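Local coordinates for protein acyl-CoA thioesterase II (Mycobacterium avium subsp. paratuberculosis, PDB 4R9Z) that probably hydrolyses fatty acyl-CoA thioesters to free fatty acids and coenzyme A and adopts a double hot-dog fold, at residues T88-V94 against E105-K111; I125-A129 against L236-R240; S155-F159 against Y197-T202; S248-G254 against V267-F273. Residue numbers count along the deposited sequence, not the author numbering.

Contact 1: T88-V94 against E105-K111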
# COMPACT_ATOMS: atom_id res chain seq x y z
N THR B 88 4.44 19.25 9.93
CA THR B 88 3.68 18.14 10.49
C THR B 88 4.23 16.79 10.03
O THR B 88 4.50 15.91 10.84
CB THR B 88 2.19 18.22 10.10
OG1 THR B 88 1.69 19.55 10.31
CG2 THR B 88 1.37 17.24 10.91
N PHE B 89 4.41 16.66 8.72
CA PHE B 89 4.75 15.38 8.11
C PHE B 89 6.20 15.28 7.64
O PHE B 89 6.83 16.27 7.27
CB PHE B 89 3.83 15.10 6.92
CG PHE B 89 2.45 14.66 7.31
CD1 PHE B 89 2.20 13.34 7.66
CD2 PHE B 89 1.40 15.56 7.31
CE1 PHE B 89 0.93 12.94 8.02
CE2 PHE B 89 0.13 15.17 7.67
CZ PHE B 89 -0.11 13.85 8.02
N SER B 90 6.69 14.05 7.61
CA SER B 90 7.94 13.72 6.96
C SER B 90 7.72 12.54 6.02
O SER B 90 6.86 11.69 6.26
CB SER B 90 9.02 13.37 8.00
OG SER B 90 9.34 14.49 8.80
N ALA B 91 8.48 12.51 4.93
CA ALA B 91 8.43 11.40 4.00
C ALA B 91 9.84 10.97 3.63
O ALA B 91 10.73 11.81 3.48
CB ALA B 91 7.64 11.78 2.76
N ARG B 92 10.04 9.66 3.50
CA ARG B 92 11.35 9.13 3.15
C ARG B 92 11.27 8.09 2.05
O ARG B 92 10.28 7.38 1.93
CB ARG B 92 12.04 8.52 4.38
CG ARG B 92 12.24 9.51 5.51
CD ARG B 92 13.24 10.58 5.12
NE ARG B 92 13.54 11.47 6.24
CZ ARG B 92 13.07 12.70 6.34
NH1 ARG B 92 12.28 13.18 5.39
NH2 ARG B 92 13.38 13.46 7.39
N ARG B 93 12.33 8.02 1.24
CA ARG B 93 12.56 6.90 0.34
C ARG B 93 13.73 6.11 0.89
O ARG B 93 14.70 6.69 1.36
CB ARG B 93 12.89 7.38 -1.08
CG ARG B 93 13.32 6.24 -2.00
CD ARG B 93 13.92 6.72 -3.32
NE ARG B 93 13.42 8.01 -3.78
CZ ARG B 93 14.15 8.87 -4.49
NH1 ARG B 93 15.40 8.57 -4.80
NH2 ARG B 93 13.62 10.03 -4.88
N VAL B 94 13.63 4.79 0.87
CA VAL B 94 14.76 3.96 1.27
C VAL B 94 15.04 2.94 0.19
O VAL B 94 14.14 2.21 -0.23
CB VAL B 94 14.53 3.24 2.61
CG1 VAL B 94 15.70 2.33 2.91
CG2 VAL B 94 14.34 4.25 3.73
N GLU B 105 12.89 -1.27 -2.58
CA GLU B 105 12.69 0.16 -2.40
C GLU B 105 11.45 0.38 -1.56
O GLU B 105 10.47 -0.37 -1.69
CB GLU B 105 12.58 0.88 -3.74
CG GLU B 105 12.51 2.39 -3.58
CD GLU B 105 13.17 3.13 -4.71
OE1 GLU B 105 14.42 3.17 -4.75
OE2 GLU B 105 12.44 3.67 -5.56
N ALA B 106 11.48 1.39 -0.70
CA ALA B 106 10.36 1.65 0.20
C ALA B 106 10.06 3.13 0.34
O ALA B 106 10.96 3.97 0.24
CB ALA B 106 10.62 1.07 1.56
N MET B 107 8.79 3.45 0.55
CA MET B 107 8.42 4.80 0.95
C MET B 107 7.76 4.74 2.31
O MET B 107 7.10 3.76 2.64
CB MET B 107 7.51 5.46 -0.08
CG MET B 107 8.14 5.62 -1.44
SD MET B 107 7.07 6.52 -2.56
CE MET B 107 5.69 5.39 -2.68
N SER B 108 7.97 5.77 3.12
CA SER B 108 7.41 5.80 4.46
C SER B 108 7.04 7.22 4.82
O SER B 108 7.61 8.17 4.29
CB SER B 108 8.39 5.24 5.48
OG SER B 108 9.65 5.88 5.38
N SER B 109 6.07 7.36 5.71
CA SER B 109 5.59 8.67 6.10
C SER B 109 5.53 8.75 7.62
O SER B 109 5.34 7.74 8.30
CB SER B 109 4.23 8.94 5.47
OG SER B 109 3.82 10.28 5.71
N PHE B 110 5.75 9.95 8.14
CA PHE B 110 5.92 10.18 9.57
C PHE B 110 5.18 11.44 10.00
O PHE B 110 4.99 12.35 9.19
CB PHE B 110 7.41 10.33 9.93
CG PHE B 110 8.26 9.18 9.50
CD1 PHE B 110 8.74 9.10 8.20
CD2 PHE B 110 8.62 8.19 10.40
CE1 PHE B 110 9.53 8.04 7.80
CE2 PHE B 110 9.41 7.14 10.00
CZ PHE B 110 9.87 7.06 8.70
N LYS B 111 4.75 11.50 11.25
CA LYS B 111 4.26 12.75 11.80
C LYS B 111 4.51 12.84 13.30
O LYS B 111 4.88 11.85 13.94
CB LYS B 111 2.78 12.94 11.50
CG LYS B 111 1.88 11.88 12.08
CD LYS B 111 0.42 12.24 11.88
CE LYS B 111 0.09 13.56 12.56
NZ LYS B 111 -1.32 13.60 13.03

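Contact 2: I125-A129 against L236-R240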
# COMPACT_ATOMS: atom_id res chain seq x y z
N ILE B 125 -13.71 -3.80 15.13
CA ILE B 125 -13.74 -4.44 16.43
C ILE B 125 -12.94 -5.73 16.36
O ILE B 125 -13.09 -6.51 15.42
CB ILE B 125 -15.18 -4.76 16.90
CG1 ILE B 125 -16.06 -3.51 16.80
CG2 ILE B 125 -15.19 -5.32 18.31
CD1 ILE B 125 -15.51 -2.30 17.53
N MET B 126 -12.11 -5.95 17.36
CA MET B 126 -11.30 -7.15 17.41
C MET B 126 -12.18 -8.38 17.58
O MET B 126 -13.04 -8.41 18.46
CB MET B 126 -10.30 -7.07 18.54
CG MET B 126 -9.37 -8.24 18.61
SD MET B 126 -8.46 -8.13 20.14
CE MET B 126 -7.95 -9.82 20.31
N PRO B 127 -12.00 -9.38 16.72
CA PRO B 127 -12.80 -10.61 16.79
C PRO B 127 -12.62 -11.35 18.11
O PRO B 127 -11.49 -11.44 18.60
CB PRO B 127 -12.27 -11.45 15.62
CG PRO B 127 -11.67 -10.46 14.69
CD PRO B 127 -11.10 -9.37 15.55
N GLU B 128 -13.70 -11.86 18.68
CA GLU B 128 -13.59 -12.70 19.86
C GLU B 128 -12.85 -13.99 19.54
O GLU B 128 -13.12 -14.63 18.53
CB GLU B 128 -14.96 -13.01 20.45
CG GLU B 128 -15.76 -11.79 20.85
CD GLU B 128 -17.13 -12.15 21.36
OE1 GLU B 128 -17.37 -13.36 21.58
OE2 GLU B 128 -17.97 -11.24 21.54
N ALA B 129 -11.93 -14.36 20.42
CA ALA B 129 -11.15 -15.57 20.22
C ALA B 129 -10.74 -16.17 21.56
O ALA B 129 -10.67 -15.45 22.56
CB ALA B 129 -9.93 -15.28 19.37
N LEU B 236 -0.42 -10.45 20.91
CA LEU B 236 -1.05 -9.63 19.89
C LEU B 236 -1.88 -10.48 18.95
O LEU B 236 -1.46 -11.57 18.55
CB LEU B 236 -0.01 -8.85 19.09
CG LEU B 236 0.80 -7.75 19.77
CD1 LEU B 236 1.50 -6.92 18.72
CD2 LEU B 236 -0.10 -6.88 20.62
N PHE B 237 -3.05 -9.98 18.57
CA PHE B 237 -3.93 -10.66 17.63
C PHE B 237 -3.63 -10.22 16.20
O PHE B 237 -3.73 -9.04 15.88
CB PHE B 237 -5.40 -10.37 17.97
CG PHE B 237 -6.39 -11.21 17.21
CD1 PHE B 237 -6.85 -10.82 15.96
CD2 PHE B 237 -6.88 -12.39 17.76
CE1 PHE B 237 -7.77 -11.59 15.27
CE2 PHE B 237 -7.80 -13.16 17.07
CZ PHE B 237 -8.24 -12.76 15.83
N TYR B 238 -3.25 -11.17 15.35
CA TYR B 238 -2.99 -10.86 13.95
C TYR B 238 -3.95 -11.59 13.04
O TYR B 238 -3.73 -12.75 12.69
CB TYR B 238 -1.54 -11.20 13.58
CG TYR B 238 -1.08 -10.60 12.27
CD1 TYR B 238 -1.66 -9.43 11.78
CD2 TYR B 238 -0.05 -11.18 11.54
CE1 TYR B 238 -1.23 -8.88 10.59
CE2 TYR B 238 0.38 -10.63 10.34
CZ TYR B 238 -0.21 -9.48 9.88
OH TYR B 238 0.21 -8.92 8.69
N ASP B 239 -5.01 -10.90 12.65
CA ASP B 239 -5.99 -11.44 11.72
C ASP B 239 -5.39 -11.47 10.32
O ASP B 239 -4.89 -10.46 9.83
CB ASP B 239 -7.26 -10.60 11.75
CG ASP B 239 -8.49 -11.38 11.37
OD1 ASP B 239 -8.37 -12.61 11.16
OD2 ASP B 239 -9.58 -10.77 11.29
N ARG B 240 -5.44 -12.63 9.67
CA ARG B 240 -4.82 -12.82 8.36
C ARG B 240 -5.79 -13.46 7.38
O ARG B 240 -6.55 -14.36 7.75
CB ARG B 240 -3.57 -13.70 8.47
CG ARG B 240 -2.55 -13.26 9.50
CD ARG B 240 -1.38 -14.25 9.58
NE ARG B 240 -1.80 -15.58 10.04
CZ ARG B 240 -1.00 -16.64 10.11
NH1 ARG B 240 0.28 -16.55 9.76
NH2 ARG B 240 -1.48 -17.80 10.54

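Contact 3: S155-F159 against Y197-T202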
# COMPACT_ATOMS: atom_id res chain seq x y z
N SER B 155 15.03 -15.38 11.40
CA SER B 155 13.97 -14.38 11.23
C SER B 155 12.60 -14.87 11.69
O SER B 155 11.70 -14.08 11.93
CB SER B 155 13.91 -13.95 9.77
OG SER B 155 15.05 -14.40 9.07
N LEU B 156 12.43 -16.19 11.74
CA LEU B 156 11.17 -16.78 12.19
C LEU B 156 11.09 -17.09 13.69
O LEU B 156 10.00 -17.12 14.26
CB LEU B 156 10.89 -18.05 11.39
CG LEU B 156 10.86 -17.87 9.87
CD1 LEU B 156 10.46 -19.17 9.18
CD2 LEU B 156 9.93 -16.74 9.48
N ARG B 157 12.23 -17.32 14.33
CA ARG B 157 12.24 -17.84 15.70
C ARG B 157 12.17 -16.81 16.85
O ARG B 157 12.17 -17.20 18.02
CB ARG B 157 13.49 -18.70 15.91
CG ARG B 157 13.50 -19.99 15.09
CD ARG B 157 14.65 -20.91 15.47
NE ARG B 157 15.90 -20.58 14.78
CZ ARG B 157 16.92 -19.94 15.34
NH1 ARG B 157 16.85 -19.56 16.61
NH2 ARG B 157 18.02 -19.69 14.64
N TRP B 158 12.10 -15.52 16.53
CA TRP B 158 12.11 -14.51 17.59
C TRP B 158 10.75 -14.25 18.22
O TRP B 158 10.63 -13.40 19.11
CB TRP B 158 12.68 -13.18 17.09
CG TRP B 158 11.98 -12.61 15.91
CD1 TRP B 158 12.15 -12.98 14.61
CD2 TRP B 158 11.00 -11.57 15.90
NE1 TRP B 158 11.34 -12.23 13.79
CE2 TRP B 158 10.62 -11.36 14.56
CE3 TRP B 158 10.40 -10.79 16.90
CZ2 TRP B 158 9.67 -10.40 14.19
CZ3 TRP B 158 9.46 -9.84 16.53
CH2 TRP B 158 9.10 -9.66 15.19
N PHE B 159 9.71 -14.93 17.74
CA PHE B 159 8.38 -14.71 18.31
C PHE B 159 7.62 -16.00 18.59
O PHE B 159 7.75 -16.98 17.85
CB PHE B 159 7.55 -13.80 17.40
CG PHE B 159 7.40 -14.33 16.00
CD1 PHE B 159 6.36 -15.17 15.68
CD2 PHE B 159 8.31 -13.98 15.02
CE1 PHE B 159 6.22 -15.67 14.40
CE2 PHE B 159 8.18 -14.47 13.74
CZ PHE B 159 7.14 -15.31 13.43
N TYR B 197 7.91 -6.06 10.74
CA TYR B 197 8.72 -7.27 10.56
C TYR B 197 7.86 -8.53 10.59
O TYR B 197 7.90 -9.34 9.67
CB TYR B 197 9.80 -7.33 11.65
CG TYR B 197 10.98 -8.24 11.38
CD1 TYR B 197 10.83 -9.47 10.76
CD2 TYR B 197 12.26 -7.87 11.78
CE1 TYR B 197 11.91 -10.30 10.53
CE2 TYR B 197 13.35 -8.69 11.56
CZ TYR B 197 13.17 -9.91 10.93
OH TYR B 197 14.25 -10.73 10.70
N MET B 198 7.10 -8.69 11.66
CA MET B 198 6.29 -9.88 11.87
C MET B 198 5.06 -9.90 10.95
O MET B 198 4.66 -10.96 10.47
CB MET B 198 5.88 -9.99 13.34
CG MET B 198 4.39 -9.84 13.63
SD MET B 198 3.49 -11.39 13.43
CE MET B 198 4.72 -12.54 14.03
N SER B 199 4.49 -8.73 10.69
CA SER B 199 3.32 -8.60 9.83
C SER B 199 3.59 -9.13 8.42
O SER B 199 2.68 -9.59 7.73
CB SER B 199 2.87 -7.15 9.74
OG SER B 199 3.77 -6.39 8.95
N ALA B 200 4.84 -9.05 8.00
CA ALA B 200 5.23 -9.50 6.67
C ALA B 200 5.51 -11.00 6.60
O ALA B 200 5.01 -11.67 5.70
CB ALA B 200 6.45 -8.71 6.19
N VAL B 201 6.30 -11.51 7.53
CA VAL B 201 6.78 -12.89 7.46
C VAL B 201 5.71 -13.95 7.73
O VAL B 201 5.87 -15.11 7.33
CB VAL B 201 7.95 -13.14 8.44
CG1 VAL B 201 9.12 -12.24 8.11
CG2 VAL B 201 7.49 -12.94 9.88
N THR B 202 4.62 -13.57 8.39
CA THR B 202 3.57 -14.53 8.72
C THR B 202 2.44 -14.55 7.70
O THR B 202 1.48 -15.30 7.83
CB THR B 202 2.96 -14.25 10.10
OG1 THR B 202 2.43 -12.92 10.13
CG2 THR B 202 4.01 -14.42 11.17

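Contact 4: S248-G254 against V267-F273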
# COMPACT_ATOMS: atom_id res chain seq x y z
N SER B 248 -0.60 -15.57 -10.94
CA SER B 248 0.66 -15.74 -10.23
C SER B 248 0.78 -14.82 -9.02
O SER B 248 1.63 -15.02 -8.16
CB SER B 248 1.82 -15.50 -11.18
OG SER B 248 1.60 -14.29 -11.90
N LEU B 249 -0.07 -13.79 -8.99
CA LEU B 249 -0.04 -12.80 -7.92
C LEU B 249 -1.20 -12.94 -6.93
O LEU B 249 -2.36 -12.82 -7.32
CB LEU B 249 -0.05 -11.40 -8.51
CG LEU B 249 1.19 -11.05 -9.32
CD1 LEU B 249 0.96 -9.77 -10.08
CD2 LEU B 249 2.40 -10.93 -8.40
N ALA B 250 -0.87 -13.19 -5.67
CA ALA B 250 -1.90 -13.29 -4.63
C ALA B 250 -1.83 -12.12 -3.66
O ALA B 250 -0.75 -11.65 -3.32
CB ALA B 250 -1.76 -14.61 -3.88
N LEU B 251 -3.00 -11.65 -3.22
CA LEU B 251 -3.09 -10.64 -2.16
C LEU B 251 -3.30 -11.26 -0.79
O LEU B 251 -4.03 -12.24 -0.64
CB LEU B 251 -4.22 -9.65 -2.42
CG LEU B 251 -3.93 -8.38 -3.21
CD1 LEU B 251 -5.15 -7.47 -3.20
CD2 LEU B 251 -2.70 -7.66 -2.67
N ALA B 252 -2.67 -10.67 0.22
CA ALA B 252 -2.87 -11.05 1.60
C ALA B 252 -3.22 -9.82 2.42
O ALA B 252 -2.74 -8.73 2.13
CB ALA B 252 -1.64 -11.74 2.16
N SER B 253 -4.06 -9.99 3.43
CA SER B 253 -4.58 -8.86 4.18
C SER B 253 -4.46 -9.13 5.68
O SER B 253 -4.63 -10.26 6.13
CB SER B 253 -6.03 -8.57 3.80
OG SER B 253 -6.53 -7.43 4.47
N GLY B 254 -4.16 -8.09 6.45
CA GLY B 254 -3.93 -8.27 7.87
C GLY B 254 -4.33 -7.10 8.75
O GLY B 254 -4.21 -5.94 8.37
N VAL B 267 -2.71 -4.03 7.22
CA VAL B 267 -1.63 -4.57 6.40
C VAL B 267 -2.13 -5.15 5.08
O VAL B 267 -3.20 -5.76 5.03
CB VAL B 267 -0.85 -5.68 7.15
CG1 VAL B 267 0.34 -6.14 6.34
CG2 VAL B 267 -0.39 -5.19 8.50
N LYS B 268 -1.37 -4.94 4.01
CA LYS B 268 -1.64 -5.59 2.73
C LYS B 268 -0.35 -6.09 2.10
O LYS B 268 0.67 -5.41 2.16
CB LYS B 268 -2.35 -4.63 1.77
CG LYS B 268 -3.03 -5.33 0.61
CD LYS B 268 -4.36 -5.95 1.03
CE LYS B 268 -5.44 -4.89 1.17
NZ LYS B 268 -6.72 -5.48 1.65
N GLN B 269 -0.40 -7.27 1.49
CA GLN B 269 0.80 -7.85 0.89
C GLN B 269 0.49 -8.55 -0.43
O GLN B 269 -0.48 -9.31 -0.54
CB GLN B 269 1.45 -8.84 1.86
CG GLN B 269 2.73 -9.47 1.33
CD GLN B 269 3.34 -10.45 2.30
OE1 GLN B 269 3.60 -11.60 1.95
NE2 GLN B 269 3.58 -10.01 3.53
N GLU B 270 1.33 -8.31 -1.43
CA GLU B 270 1.20 -8.97 -2.71
C GLU B 270 2.40 -9.88 -2.92
O GLU B 270 3.54 -9.48 -2.67
CB GLU B 270 1.09 -7.94 -3.84
CG GLU B 270 0.82 -8.51 -5.22
CD GLU B 270 0.70 -7.43 -6.29
OE1 GLU B 270 1.52 -6.49 -6.28
OE2 GLU B 270 -0.22 -7.52 -7.13
N MET B 271 2.14 -11.12 -3.33
CA MET B 271 3.22 -12.07 -3.53
C MET B 271 3.10 -12.83 -4.84
O MET B 271 2.00 -13.05 -5.35
CB MET B 271 3.28 -13.05 -2.35
CG MET B 271 2.09 -13.98 -2.23
SD MET B 271 1.87 -14.56 -0.54
CE MET B 271 1.13 -13.12 0.23
N TYR B 272 4.25 -13.23 -5.38
CA TYR B 272 4.36 -13.91 -6.67
C TYR B 272 4.50 -15.43 -6.52
O TYR B 272 5.33 -15.91 -5.76
CB TYR B 272 5.55 -13.35 -7.44
CG TYR B 272 5.85 -14.02 -8.77
CD1 TYR B 272 4.92 -14.02 -9.80
CD2 TYR B 272 7.09 -14.63 -8.99
CE1 TYR B 272 5.21 -14.63 -11.01
CE2 TYR B 272 7.38 -15.24 -10.20
CZ TYR B 272 6.44 -15.23 -11.21
OH TYR B 272 6.73 -15.84 -12.41
N PHE B 273 3.65 -16.16 -7.24
CA PHE B 273 3.77 -17.62 -7.34
C PHE B 273 4.14 -18.06 -8.76
O PHE B 273 3.29 -18.04 -9.65
CB PHE B 273 2.48 -18.31 -6.92
CG PHE B 273 2.23 -18.28 -5.45
CD1 PHE B 273 1.54 -17.23 -4.86
CD2 PHE B 273 2.68 -19.31 -4.64
CE1 PHE B 273 1.31 -17.20 -3.50
CE2 PHE B 273 2.44 -19.30 -3.28
CZ PHE B 273 1.76 -18.24 -2.71

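Contact 1: T88-V94 against E105-K111
This is an antiparallel strand pairing, the hairpin of strands 89-98 and 101-111 in the N-terminal hot-dog repeat. The axes of the two strand segments approach to 4.5 Å, their directions 160° apart, and three hydrogen-bonded pairs set the register: Ser90 with Phe110, Arg92 with Ser108, and Val94 with Ala106. Each closes two backbone bonds, such as Arg92 N to Ser108 O at 3.0 Å. Between them, CA-H...O contacts such as Ala91 CA to Ser108 O (3.3 Å) fill the ladder. On the face of Ser90, Arg92 and Val94, Arg92 CG packs 3.8 Å from Phe110 CE1, while the guanidinium is held by salt bridges to Glu85 and Asp82. The face of Ala91, Arg93, Met107 and Ser109 meets the second subunit, where Arg93 forms a salt bridge with Glu105 of that subunit and Ser109 OG a hydrogen bond with its Arg220. Helix 39-52 covers the opposite face, touching Arg92, Val94, Ser108 and Phe110, and strands 76-85 and 58-66 flank the hairpin in the sheet.

Contact 2: I125-A129 against L236-R240
Phe237 projects its ring from segment 236-240, the start of strand 236-246, and packs against Met126, Pro127 and Ala129 of the irregular segment 125-129. The methyl Met126 CE lies 3.5 Å from Phe237 CB. With Met126 SD 5.4 Å from the Phe237 ring centroid and 36° off the ring normal, this is an oblique Met-aromatic contact. The all-trans side chain of Met126 makes this reach possible: its CA-to-CB bond runs sideways, yet the extended chain carries the sulfur and methyl to the strand. Pro127 and Ala129 both direct CB toward the strand, Pro127 CD lying 4.0 Å from Phe237 CE1 and Ala129 CB 3.8 Å from Phe237 CE2. Farther along the strand, Pro127 CG comes within 4.0 Å of Asp239 OD2, a van der Waals approach; the polar partner of Asp239 is Arg173, which OD1 meets in a salt bridge. No hydrogen bond crosses between the segments, and only 206 Å² is buried, so the loop rests on the strand by van der Waals contact without joining its backbone ladder. The loop belongs to the connection between the two hot-dog repeats. In the sheet, strand 236-246 runs between strands 176-180 and 249-258; Trp177 of the former meets Phe237 edge-to-face, and Met126 touches both Trp177 and Phe257 of the latter.

Contact 3: S155-F159 against Y197-T202
Segment 155-159, which leads into strand 159-163, runs beside the last turn of helix 188-201, with Leu156 CA 7.5 Å from Val201 CA and Phe159 CA 8.3 Å from Met198 CA; no hydrogen bond crosses between them. Side chains fill the gap. The edge of Trp158 points at the face of Tyr197 in a T-shaped pair, its five-membered ring centroid 4.9 Å from that of Tyr197 and the planes at 61°. Trp158 CH2 also packs 3.7 Å from Met198 CB. Met198 CE sits over the Phe159 face, 3.5 Å from the ring centroid, in a CH-pi contact, and Met198 SD, 5.3 Å from the same centroid, makes it a Met-aromatic contact as well. Val201 CG2 and Thr202 CG2 approach Phe159 CE2 and CZ at 4.2 and 4.0 Å. Tyr197 OH lies 3.4 Å from Ser155 CB and hydrogen-bonds His41, and helix 8-15 packs on Trp158 and Tyr197. The arrangement belongs to the double hot-dog fold, with helix 188-201 as the long "sausage" helix of the second repeat.

Contact 4: S248-G254 against V267-F273
Ala250, Ala252 and Met271 form the apolar centre on one face of an antiparallel beta hairpin, strands 249-258 and 263-272, in the second hot-dog repeat. Met271 CE lies 3.6 Å from Ala252 CB, and Phe273, just beyond the strand, extends the cluster with its CE1 4.0 Å from Ala250 CB; helix 204-211 covers all but Ala252. On the other face Leu249 CD2 packs 4.1 Å from Tyr272 CB, and Leu251 CD2 lies 4.0 Å from both Lys268 CG and Glu270 CB. That face looks to the second subunit, where Trp225 packs on Leu251, Lys268 and Glu270, and Phe89 meets Tyr272 edge-to-face. The strand axes run 4.6 Å apart at 164°, and the pairs Ala250 with Met271, Ala252 with Gln269, and Gly254 with Val267 each close two backbone hydrogen bonds, such as Ala252 N to Gln269 O at 2.7 Å. Polar ends find partners beyond the hairpin: Gln269 NE2 bonds Ala200 O, Glu270 meets Ser61 of the second subunit, and Ser248 OG its Lys111. At one end Lys268 NZ makes a weak bond to Ser253 OG at 3.4 Å; at the other, Phe273 N donates to Ser248 O over a very short 2.5 Å.

Contacts 1 and 4 are equivalent hairpins of the two hot-dog repeats, buried and about 22 Å apart between centres in one continuous sheet. Both are held by backbone ladders, and both present a face to the second subunit. Contacts 2 and 3 rely instead on aromatic and methionine side chains, with no hydrogen bond between their segments; contact 2 lies at the surface, contact 3 in the interior. Contact 2 shares the sheet with contact 4, strands 236-246 and 249-258 being neighbours. Hydrogen bonds from contacts 2 and 4 both end on helix 188-201, so the sheet is tied to the helix of contact 3 from two of its strands.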